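GH26A (Muricauda sp. MAR_2010_75, PDB 6Q75) is a family 26 glycoside hydrolase that probably cleaves beta-linked polysaccharides such as mannans. Local coordinates at residues K188-Y202 against Y234-I246. Numbering follows the deposited sequence.
Sequences KKGKDGFVKLWKQLY and YKDFYPGHKYVDI
Pro239 lays CG over one face of the Trp198 indole, 3.6 Å from the centroid of its five-membered ring, a CH-pi contact. At the edge of the same indole, Tyr243 O accepts a hydrogen bond from Trp198 NE1 at 2.9 Å (N-H...O 161°); the oxygen lies in the indole plane, whereas NE1 sits above the carbonyl plane. Tyr243 turns its ring edge to the face of Tyr202 in a T-shaped pair, centroids 5.3 Å apart and planes at 81°. The two faces of the Tyr243 ring lie between Lys242 CG and, opposite, Lys199 CG, the latter 3.8 Å from the ring centroid. With CG of Trp198 anti to the backbone N (chi1 -176°), the indole reaches the loop, where NE1 meets Tyr243 O. An alanine here would leave Tyr243 O without this donor and is likely to open a gap against Pro239 CG, where the indole face had been. Toward the start of the helix, Val195 CG1 meets Pro239 CA at 3.5 Å, and a water links Gly190 N to Asp236 O. In this beta/alpha-barrel, the chemistry implies that aromatic and aliphatic packing joins helix 194-208 to the loop that connects strands 214-221 and 246-251, with one direct hydrogen bond that, with Pro239 on the face, probably limits the indole's rotation.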
# COMPACT_ATOMS: atom_id res chain seq x y z
N LYS A 188 10.58 11.01 9.82
CA LYS A 188 11.70 11.76 9.24
C LYS A 188 11.12 13.06 8.70
O LYS A 188 10.60 13.11 7.59
CB LYS A 188 12.39 10.96 8.17
CG LYS A 188 12.94 9.63 8.70
CD LYS A 188 14.15 9.84 9.64
CE LYS A 188 14.70 8.49 10.14
NZ LYS A 188 13.81 7.77 11.08
N LYS A 189 11.17 14.12 9.50
CA LYS A 189 10.52 15.36 9.11
C LYS A 189 11.43 16.25 8.26
O LYS A 189 12.65 16.05 8.17
CB LYS A 189 10.03 16.12 10.35
CG LYS A 189 8.89 15.37 11.11
CD LYS A 189 8.12 16.30 12.04
CE LYS A 189 7.04 15.57 12.87
NZ LYS A 189 7.63 14.83 14.05
N GLY A 190 10.82 17.23 7.61
CA GLY A 190 11.58 18.27 6.93
C GLY A 190 11.92 17.93 5.49
O GLY A 190 11.70 16.82 5.00
N LYS A 191 12.48 18.92 4.80
CA LYS A 191 12.74 18.79 3.37
C LYS A 191 13.77 17.71 3.07
O LYS A 191 13.76 17.12 1.98
CB LYS A 191 13.19 20.13 2.78
CG LYS A 191 14.61 20.51 3.11
N ASP A 192 14.66 17.41 4.02
CA ASP A 192 15.63 16.34 3.83
C ASP A 192 15.18 15.04 4.47
O ASP A 192 15.97 14.10 4.57
CB ASP A 192 17.00 16.77 4.35
CG ASP A 192 17.57 17.94 3.57
OD1 ASP A 192 17.25 18.07 2.37
OD2 ASP A 192 18.32 18.75 4.16
N GLY A 193 13.91 14.96 4.90
CA GLY A 193 13.41 13.74 5.49
C GLY A 193 12.68 12.85 4.51
O GLY A 193 13.14 12.59 3.40
N PHE A 194 11.51 12.37 4.94
CA PHE A 194 10.82 11.34 4.18
C PHE A 194 10.55 11.77 2.75
O PHE A 194 10.65 10.95 1.82
CB PHE A 194 9.49 10.98 4.85
CG PHE A 194 8.75 9.90 4.13
CD1 PHE A 194 9.12 8.58 4.29
CD2 PHE A 194 7.72 10.21 3.24
CE1 PHE A 194 8.43 7.55 3.62
CE2 PHE A 194 7.04 9.20 2.55
CZ PHE A 194 7.40 7.88 2.73
N VAL A 195 10.18 13.03 2.54
CA VAL A 195 9.75 13.42 1.20
C VAL A 195 10.90 13.25 0.21
O VAL A 195 10.67 13.01 -0.98
CB VAL A 195 9.18 14.85 1.15
CG1 VAL A 195 7.93 14.95 2.04
CG2 VAL A 195 10.23 15.89 1.51
N LYS A 196 12.14 13.35 0.70
CA LYS A 196 13.28 13.18 -0.20
C LYS A 196 13.51 11.70 -0.52
O LYS A 196 13.92 11.37 -1.65
CB LYS A 196 14.53 13.81 0.42
CG LYS A 196 15.73 13.83 -0.54
CD LYS A 196 16.99 14.39 0.12
CE LYS A 196 17.95 14.95 -0.95
NZ LYS A 196 19.04 15.81 -0.39
N LEU A 197 13.26 10.81 0.44
CA LEU A 197 13.28 9.38 0.15
C LEU A 197 12.20 9.02 -0.87
O LEU A 197 12.45 8.26 -1.81
CB LEU A 197 13.10 8.56 1.44
CG LEU A 197 12.90 7.05 1.25
CD1 LEU A 197 14.14 6.47 0.52
CD2 LEU A 197 12.68 6.31 2.60
N TRP A 198 10.98 9.53 -0.68
CA TRP A 198 9.90 9.23 -1.62
C TRP A 198 10.28 9.63 -3.03
O TRP A 198 10.12 8.86 -3.99
CB TRP A 198 8.63 9.95 -1.18
CG TRP A 198 7.43 9.65 -2.02
CD1 TRP A 198 7.05 10.26 -3.18
CD2 TRP A 198 6.45 8.64 -1.75
NE1 TRP A 198 5.87 9.70 -3.64
CE2 TRP A 198 5.49 8.70 -2.78
CE3 TRP A 198 6.30 7.69 -0.73
CZ2 TRP A 198 4.39 7.85 -2.82
CZ3 TRP A 198 5.20 6.85 -0.78
CH2 TRP A 198 4.28 6.92 -1.82
N LYS A 199 10.80 10.85 -3.19
CA LYS A 199 11.14 11.34 -4.53
C LYS A 199 12.30 10.57 -5.13
O LYS A 199 12.33 10.36 -6.35
CB LYS A 199 11.46 12.83 -4.47
CG LYS A 199 10.29 13.70 -4.03
CD LYS A 199 10.80 15.10 -3.77
CE LYS A 199 9.94 15.89 -2.81
NZ LYS A 199 10.66 17.17 -2.51
N GLN A 200 13.25 10.13 -4.30
CA GLN A 200 14.38 9.35 -4.81
C GLN A 200 13.91 7.98 -5.30
O GLN A 200 14.37 7.48 -6.34
CB GLN A 200 15.45 9.19 -3.72
CG GLN A 200 16.76 8.60 -4.22
CD GLN A 200 17.83 8.64 -3.13
OE1 GLN A 200 18.16 7.62 -2.51
NE2 GLN A 200 18.35 9.82 -2.86
N LEU A 201 13.00 7.34 -4.56
CA LEU A 201 12.44 6.08 -5.02
C LEU A 201 11.64 6.31 -6.30
O LEU A 201 11.70 5.50 -7.24
CB LEU A 201 11.55 5.46 -3.94
CG LEU A 201 10.94 4.11 -4.34
CD1 LEU A 201 12.02 3.04 -4.35
CD2 LEU A 201 9.84 3.67 -3.35
N TYR A 202 10.87 7.39 -6.34
CA TYR A 202 10.06 7.69 -7.52
C TYR A 202 10.95 7.84 -8.74
O TYR A 202 10.70 7.23 -9.79
CB TYR A 202 9.24 8.95 -7.28
CG TYR A 202 8.24 9.24 -8.37
CD1 TYR A 202 8.64 9.83 -9.55
CD2 TYR A 202 6.88 8.92 -8.21
CE1 TYR A 202 7.76 10.10 -10.56
CE2 TYR A 202 5.97 9.20 -9.25
CZ TYR A 202 6.43 9.79 -10.41
OH TYR A 202 5.57 10.08 -11.46
N TYR A 234 -0.36 13.93 9.06
CA TYR A 234 -0.20 13.50 7.68
C TYR A 234 0.65 14.46 6.88
O TYR A 234 1.55 14.05 6.14
CB TYR A 234 -1.58 13.37 7.02
CG TYR A 234 -2.47 12.22 7.54
CD1 TYR A 234 -1.96 10.94 7.72
CD2 TYR A 234 -3.82 12.44 7.80
CE1 TYR A 234 -2.77 9.90 8.13
CE2 TYR A 234 -4.65 11.40 8.23
CZ TYR A 234 -4.11 10.13 8.40
OH TYR A 234 -4.91 9.10 8.81
N LYS A 235 0.36 15.77 6.99
CA LYS A 235 0.96 16.74 6.08
C LYS A 235 2.47 16.84 6.25
O LYS A 235 3.16 17.21 5.29
CB LYS A 235 0.32 18.12 6.29
CG LYS A 235 0.64 18.77 7.61
CD LYS A 235 0.11 20.18 7.66
CE LYS A 235 -0.03 20.67 9.09
N ASP A 236 3.01 16.47 7.42
CA ASP A 236 4.44 16.59 7.66
C ASP A 236 5.28 15.60 6.86
O ASP A 236 6.51 15.70 6.87
CB ASP A 236 4.75 16.41 9.15
CG ASP A 236 4.27 17.57 10.00
OD1 ASP A 236 3.89 18.62 9.42
OD2 ASP A 236 4.34 17.47 11.24
N PHE A 237 4.65 14.67 6.15
CA PHE A 237 5.37 13.64 5.42
C PHE A 237 4.88 13.50 3.98
O PHE A 237 5.21 12.50 3.33
CB PHE A 237 5.26 12.31 6.14
CG PHE A 237 5.63 12.40 7.60
CD1 PHE A 237 4.66 12.69 8.54
CD2 PHE A 237 6.95 12.27 8.00
CE1 PHE A 237 5.00 12.80 9.87
CE2 PHE A 237 7.31 12.37 9.33
CZ PHE A 237 6.32 12.64 10.28
N TYR A 238 4.12 14.48 3.49
CA TYR A 238 3.50 14.39 2.17
C TYR A 238 4.42 15.03 1.13
O TYR A 238 4.77 16.20 1.27
CB TYR A 238 2.14 15.07 2.15
CG TYR A 238 1.39 14.87 0.86
CD1 TYR A 238 0.87 13.62 0.52
CD2 TYR A 238 1.18 15.93 -0.02
CE1 TYR A 238 0.16 13.44 -0.66
CE2 TYR A 238 0.47 15.75 -1.23
CZ TYR A 238 -0.03 14.49 -1.53
OH TYR A 238 -0.73 14.27 -2.69
N PRO A 239 4.84 14.29 0.10
CA PRO A 239 5.86 14.81 -0.82
C PRO A 239 5.33 15.74 -1.91
O PRO A 239 6.13 16.23 -2.72
CB PRO A 239 6.42 13.53 -1.44
CG PRO A 239 5.22 12.61 -1.49
CD PRO A 239 4.44 12.91 -0.22
N GLY A 240 4.05 15.99 -1.96
CA GLY A 240 3.46 16.86 -2.96
C GLY A 240 2.65 16.07 -3.97
O GLY A 240 2.92 14.89 -4.24
N HIS A 241 1.66 16.73 -4.57
CA HIS A 241 0.74 16.06 -5.48
C HIS A 241 1.43 15.53 -6.72
O HIS A 241 0.93 14.59 -7.35
CB HIS A 241 -0.38 17.02 -5.88
CG HIS A 241 -1.15 17.54 -4.71
ND1 HIS A 241 -1.75 16.71 -3.79
CD2 HIS A 241 -1.39 18.81 -4.29
CE1 HIS A 241 -2.34 17.44 -2.86
NE2 HIS A 241 -2.15 18.71 -3.15
N LYS A 242 2.58 16.10 -7.09
CA LYS A 242 3.27 15.64 -8.28
C LYS A 242 3.74 14.18 -8.17
O LYS A 242 3.97 13.53 -9.20
CB LYS A 242 4.45 16.59 -8.50
CG LYS A 242 5.52 16.12 -9.42
CD LYS A 242 6.69 17.06 -9.39
CE LYS A 242 7.66 16.71 -10.51
NZ LYS A 242 8.02 17.90 -11.30
N TYR A 243 3.86 13.66 -6.95
CA TYR A 243 4.47 12.36 -6.71
C TYR A 243 3.50 11.33 -6.15
O TYR A 243 3.95 10.23 -5.77
CB TYR A 243 5.64 12.49 -5.74
CG TYR A 243 6.74 13.36 -6.30
CD1 TYR A 243 7.56 12.89 -7.30
CD2 TYR A 243 6.95 14.64 -5.81
CE1 TYR A 243 8.56 13.69 -7.83
CE2 TYR A 243 7.96 15.44 -6.34
CZ TYR A 243 8.76 14.96 -7.34
OH TYR A 243 9.76 15.74 -7.88
N VAL A 244 2.21 11.64 -6.04
CA VAL A 244 1.26 10.76 -5.36
C VAL A 244 -0.02 10.68 -6.19
O VAL A 244 -0.55 11.72 -6.60
CB VAL A 244 0.95 11.27 -3.93
CG1 VAL A 244 -0.14 10.39 -3.29
CG2 VAL A 244 2.21 11.32 -3.05
N ASP A 245 -0.52 9.46 -6.44
CA ASP A 245 -1.80 9.25 -7.12
C ASP A 245 -2.96 9.10 -6.13
O ASP A 245 -4.05 9.62 -6.38
CB ASP A 245 -1.75 7.97 -7.97
CG ASP A 245 -0.90 8.13 -9.24
OD1 ASP A 245 -1.17 9.04 -10.08
OD2 ASP A 245 0.06 7.34 -9.39
N ILE A 246 -2.74 8.37 -5.05
CA ILE A 246 -3.80 8.01 -4.11
C ILE A 246 -3.24 8.17 -2.71
O ILE A 246 -2.08 7.80 -2.47
CB ILE A 246 -4.28 6.57 -4.37
CG1 ILE A 246 -4.86 6.45 -5.78
CG2 ILE A 246 -5.34 6.14 -3.30
CD1 ILE A 246 -5.61 5.20 -6.01
O HOH W 1 8.22 17.61 7.85